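Local coordinates for MccB protein (Escherichia coli, PDB 6OM4) that joins an adenylate, using ATP, to an N-formylated precursor peptide through a phosphoramidate bond in the biosynthesis of the antibiotic microcin C7, at residues N128-S131 and V132-T136; Y268-K272 and E273-H277. All coordinates share one frame; numbering follows the deposited sequence.

Interaction 1 of 2, residues N128-S131 and V132-T136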
loop_
_atom_site.group_PDB
_atom_site.type_symbol
_atom_site.label_atom_id
_atom_site.label_comp_id
_atom_site.label_asym_id
_atom_site.label_seq_id
_atom_site.Cartn_x
_atom_site.Cartn_y
_atom_site.Cartn_z
ATOM N N ASN A 128 -1.700 12.254 -5.461
ATOM C CA ASN A 128 -1.847 13.078 -4.304
ATOM C C ASN A 128 -1.912 12.215 -3.031
ATOM O O ASN A 128 -1.229 12.465 -2.064
ATOM C CB ASN A 128 -3.121 13.921 -4.344
ATOM C CG ASN A 128 -2.931 15.324 -4.879
ATOM O OD1 ASN A 128 -3.175 16.293 -4.163
ATOM N ND2 ASN A 128 -2.570 15.450 -6.141
ATOM N N HIS A 129 -2.784 11.218 -3.041
ATOM C CA HIS A 129 -3.068 10.478 -1.847
ATOM C C HIS A 129 -1.915 9.539 -1.502
ATOM O O HIS A 129 -1.573 9.422 -0.327
ATOM C CB HIS A 129 -4.382 9.715 -1.970
ATOM C CG HIS A 129 -5.531 10.534 -1.481
ATOM N ND1 HIS A 129 -6.216 11.437 -2.263
ATOM C CD2 HIS A 129 -6.060 10.621 -0.261
ATOM C CE1 HIS A 129 -7.141 12.029 -1.526
ATOM N NE2 HIS A 129 -7.061 11.555 -0.297
ATOM N N VAL A 130 -1.309 8.921 -2.507
ATOM C CA VAL A 130 -0.166 8.028 -2.247
ATOM C C VAL A 130 1.008 8.847 -1.711
ATOM O O VAL A 130 1.637 8.446 -0.717
ATOM C CB VAL A 130 0.247 7.252 -3.523
ATOM C CG1 VAL A 130 1.558 6.478 -3.356
ATOM C CG2 VAL A 130 -0.857 6.330 -3.959
ATOM N N SER A 131 1.355 9.938 -2.394
ATOM C CA SER A 131 2.535 10.728 -1.998
ATOM C C SER A 131 2.467 11.173 -0.528
ATOM O O SER A 131 3.482 11.132 0.167
ATOM C CB SER A 131 2.797 11.893 -2.941
ATOM O OG SER A 131 1.839 12.928 -2.776
ATOM N N VAL A 132 1.306 11.640 -0.045
ATOM C CA VAL A 132 1.258 12.180 1.281
ATOM C C VAL A 132 1.359 11.037 2.303
ATOM O O VAL A 132 1.953 11.201 3.352
ATOM C CB VAL A 132 0.030 13.080 1.509
ATOM C CG1 VAL A 132 -1.301 12.310 1.546
ATOM C CG2 VAL A 132 0.246 13.894 2.763
ATOM N N ILE A 133 0.774 9.883 2.006
ATOM C CA ILE A 133 0.958 8.756 2.923
ATOM C C ILE A 133 2.443 8.412 3.011
ATOM O O ILE A 133 2.983 8.162 4.117
ATOM C CB ILE A 133 0.144 7.522 2.469
ATOM C CG1 ILE A 133 -1.348 7.800 2.608
ATOM C CG2 ILE A 133 0.572 6.308 3.261
ATOM C CD1 ILE A 133 -2.236 6.918 1.793
ATOM N N LEU A 134 3.114 8.326 1.861
ATOM C CA LEU A 134 4.501 7.891 1.870
ATOM C C LEU A 134 5.361 8.946 2.586
ATOM O O LEU A 134 6.250 8.597 3.374
ATOM C CB LEU A 134 4.998 7.614 0.443
ATOM C CG LEU A 134 4.279 6.505 -0.337
ATOM C CD1 LEU A 134 5.004 6.237 -1.669
ATOM C CD2 LEU A 134 4.219 5.198 0.462
ATOM N N ALA A 135 5.112 10.234 2.328
ATOM C CA ALA A 135 5.897 11.288 2.942
ATOM C C ALA A 135 5.730 11.230 4.463
ATOM O O ALA A 135 6.690 11.309 5.215
ATOM C CB ALA A 135 5.489 12.630 2.388
ATOM N N THR A 136 4.491 11.065 4.940
ATOM C CA THR A 136 4.295 11.148 6.355
ATOM C C THR A 136 4.670 9.834 7.050
ATOM O O THR A 136 4.818 9.864 8.257
ATOM C CB THR A 136 2.883 11.612 6.704
ATOM O OG1 THR A 136 1.955 10.689 6.139
ATOM C CG2 THR A 136 2.619 12.999 6.167
#
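Val-132 lies in the second half of helix 125-136, and its backbone N makes a weak hydrogen bond of 3.3 Å to Asn-128 O, one turn back. The helix belongs to a Rossmann-type beta-alpha-beta unit, between strands 117-121 and 141-146, and follows the glycine-rich loop whose amides meet the bound nucleotide. The amide of Asn-128 spans two loops: ND2 bonds Gly-124 O in the glycine-rich loop and OD1 accepts from Leu-160 N, so both ends are held. With chi1 at 70°, CG1 of Val-132 sits between the backbone N and the carbonyl carbon and swings back to lie 3.5 Å from His-129 O. The same carbonyl takes a second weak backbone bond, from Ile-133 N at 3.3 Å, and the CG1-CD1 arm of Ile-133 folds against it, CD1 coming to 3.3 Å from His-129 O. Carbons of Val-132 and Ile-133 thus lie beside this oxygen; the side chains of His-129 and Ile-133 also touch helix 292-311. On the sheet side Leu-134 takes over: its N reaches Val-130 O at 3.0 Å with an N-H...O angle of 163°. The two side chains run alongside each other in the same direction, Leu-134 CD1 resting 3.8 Å from Val-130 CG1; Leu-134 touches Val-118 and Val-130 touches Ile-120 of strand 117-121. Ala-135 N then closes a shorter bond of 2.9 Å on Ser-131 O, on the flank where Ser-131 packs against Ile-174 and Leu-178 of helix 170-181. Thr-136 completes the turn by a double grip on Val-132 O, its N approaching from one face of the carbonyl plane and its OG1, 2.8 Å from Val-132 O, from the opposite face.

Interaction 2 of 2, residues Y268-K272 and E273-H277; sequences YGAEK and ENIDH. Unlike the reference sequence in segment 268-272: Ala-270 (reference Ser).
The first turn of helix 273-285 and the loop leading into it are tied together here, with Lys-272 at the N-cap position. Its carbonyl O receives Asp-276 N at 2.8 Å, starting the helical bonding. The side chain of Asp-276 turns back to the loop: with CG anti to the backbone N (chi1 -172°), OD1 accepts Ala-270 N at 2.9 Å, on the anti side of the carboxylate and 18° out of its plane. OD1 also forms a salt bridge with Lys-280, one turn further along the helix. Beside this polar link, the methyl of Ala-270 meets the CG2 branch of Ile-275 at 3.8 Å, while CG1 of Ile-275 leans toward Lys-272 CB. Two further pairs lie within the halves. In the loop, Lys-272 NZ makes a salt bridge of 3.2 Å to Glu-271 OE2; in the helix, the imidazole of His-277 reaches back one turn, NE2 standing 3.1 Å from Glu-273 OE2. Tyr-268, five residues before the helix, hydrogen-bonds through OH to the backbone of the bound peptide. Because OD1 of Asp-276 is shared between a backbone N-H and an ammonium group, the carboxylate is probably ionised, and its two bonds tie the loop to the opening turns of the helix.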
loop_
_atom_site.group_PDB
_atom_site.type_symbol
_atom_site.label_atom_id
_atom_site.label_comp_id
_atom_site.label_asym_id
_atom_site.label_seq_id
_atom_site.Cartn_x
_atom_site.Cartn_y
_atom_site.Cartn_z
ATOM N N TYR A 268 -8.698 -1.816 -27.770
ATOM C CA TYR A 268 -9.659 -0.726 -27.659
ATOM C C TYR A 268 -9.991 -0.279 -29.085
ATOM O O TYR A 268 -9.615 0.806 -29.532
ATOM C CB TYR A 268 -9.101 0.381 -26.749
ATOM C CG TYR A 268 -8.883 -0.092 -25.336
ATOM C CD1 TYR A 268 -9.938 -0.116 -24.430
ATOM C CD2 TYR A 268 -7.664 -0.625 -24.941
ATOM C CE1 TYR A 268 -9.766 -0.611 -23.146
ATOM C CE2 TYR A 268 -7.479 -1.134 -23.663
ATOM C CZ TYR A 268 -8.536 -1.122 -22.763
ATOM O OH TYR A 268 -8.378 -1.607 -21.508
ATOM N N GLY A 269 -10.715 -1.146 -29.797
ATOM C CA GLY A 269 -10.905 -0.966 -31.202
ATOM C C GLY A 269 -11.581 -2.158 -31.819
ATOM O O GLY A 269 -12.152 -2.972 -31.074
ATOM N N ALA A 270 -11.623 -2.175 -33.161
ATOM C CA ALA A 270 -12.243 -3.262 -33.946
ATOM C C ALA A 270 -11.360 -3.583 -35.155
ATOM O O ALA A 270 -10.637 -2.710 -35.669
ATOM C CB ALA A 270 -13.620 -2.902 -34.426
ATOM N N GLU A 271 -11.485 -4.836 -35.628
ATOM C CA GLU A 271 -10.871 -5.283 -36.910
ATOM C C GLU A 271 -11.518 -4.558 -38.103
ATOM O O GLU A 271 -10.942 -4.531 -39.180
ATOM C CB GLU A 271 -11.034 -6.785 -37.181
ATOM C CG GLU A 271 -11.191 -7.675 -35.966
ATOM C CD GLU A 271 -12.522 -7.564 -35.227
ATOM O OE1 GLU A 271 -12.470 -7.045 -34.118
ATOM O OE2 GLU A 271 -13.606 -7.981 -35.757
ATOM N N LYS A 272 -12.737 -4.039 -37.926
ATOM C CA LYS A 272 -13.443 -3.279 -38.951
ATOM C C LYS A 272 -13.093 -1.795 -38.789
ATOM O O LYS A 272 -13.382 -1.221 -37.775
ATOM C CB LYS A 272 -14.947 -3.513 -38.850
ATOM C CG LYS A 272 -15.372 -4.912 -39.278
ATOM C CD LYS A 272 -16.328 -5.609 -38.360
ATOM C CE LYS A 272 -16.419 -7.094 -38.636
ATOM N NZ LYS A 272 -16.421 -7.851 -37.364
ATOM N N GLU A 273 -12.458 -1.201 -39.797
ATOM C CA GLU A 273 -12.002 0.184 -39.700
ATOM C C GLU A 273 -13.156 1.137 -39.363
ATOM O O GLU A 273 -12.964 2.028 -38.547
ATOM C CB GLU A 273 -11.323 0.626 -40.993
ATOM C CG GLU A 273 -10.777 2.038 -40.899
ATOM C CD GLU A 273 -9.978 2.493 -42.109
ATOM O OE1 GLU A 273 -10.258 2.006 -43.232
ATOM O OE2 GLU A 273 -9.073 3.338 -41.922
ATOM N N ASN A 274 -14.343 0.963 -39.965
ATOM C CA ASN A 274 -15.435 1.900 -39.749
ATOM C C ASN A 274 -15.786 1.915 -38.252
ATOM O O ASN A 274 -15.952 2.979 -37.621
ATOM C CB ASN A 274 -16.661 1.571 -40.609
ATOM C CG ASN A 274 -17.870 2.431 -40.299
ATOM O OD1 ASN A 274 -18.223 3.316 -41.080
ATOM N ND2 ASN A 274 -18.535 2.179 -39.185
ATOM N N ILE A 275 -15.950 0.710 -37.696
ATOM C CA ILE A 275 -16.290 0.524 -36.308
ATOM C C ILE A 275 -15.125 0.998 -35.422
ATOM O O ILE A 275 -15.354 1.658 -34.368
ATOM C CB ILE A 275 -16.665 -0.950 -36.022
ATOM C CG1 ILE A 275 -17.829 -1.428 -36.894
ATOM C CG2 ILE A 275 -16.968 -1.132 -34.537
ATOM C CD1 ILE A 275 -19.073 -0.640 -36.722
ATOM N N ASP A 276 -13.890 0.711 -35.847
ATOM C CA ASP A 276 -12.709 1.089 -35.089
ATOM C C ASP A 276 -12.654 2.601 -34.849
ATOM O O ASP A 276 -12.342 3.032 -33.767
ATOM C CB ASP A 276 -11.440 0.617 -35.803
ATOM C CG ASP A 276 -10.175 0.791 -34.988
ATOM O OD1 ASP A 276 -10.080 0.201 -33.880
ATOM O OD2 ASP A 276 -9.283 1.535 -35.473
ATOM N N HIS A 277 -12.862 3.406 -35.898
ATOM C CA HIS A 277 -12.873 4.855 -35.755
ATOM C C HIS A 277 -13.966 5.297 -34.773
ATOM O O HIS A 277 -13.714 6.216 -34.004
ATOM C CB HIS A 277 -13.010 5.564 -37.105
ATOM C CG HIS A 277 -11.845 5.364 -38.019
ATOM N ND1 HIS A 277 -10.559 5.717 -37.660
ATOM C CD2 HIS A 277 -11.781 4.935 -39.302
ATOM C CE1 HIS A 277 -9.730 5.428 -38.658
ATOM N NE2 HIS A 277 -10.451 4.958 -39.686
#

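Interaction 1 is buried in the nucleotide-binding part of the fold, whereas interaction 2 lies at the surface, far from the centre of the chain. Their centres are 40 Å apart and their nearest atoms about 21 Å, so they do not touch; both nevertheless belong to the ThiF-like region of the protein and follow one another along the chain. They lie near different ligands. The side chain of Asn-128 comes within about 7 Å of both the bound phosphoramidate nucleotide and the pyrophosphate, while 268-277 borders the peptide through Tyr-268, whose side chain is about 12 Å from that of His-215, an ATP-binding residue.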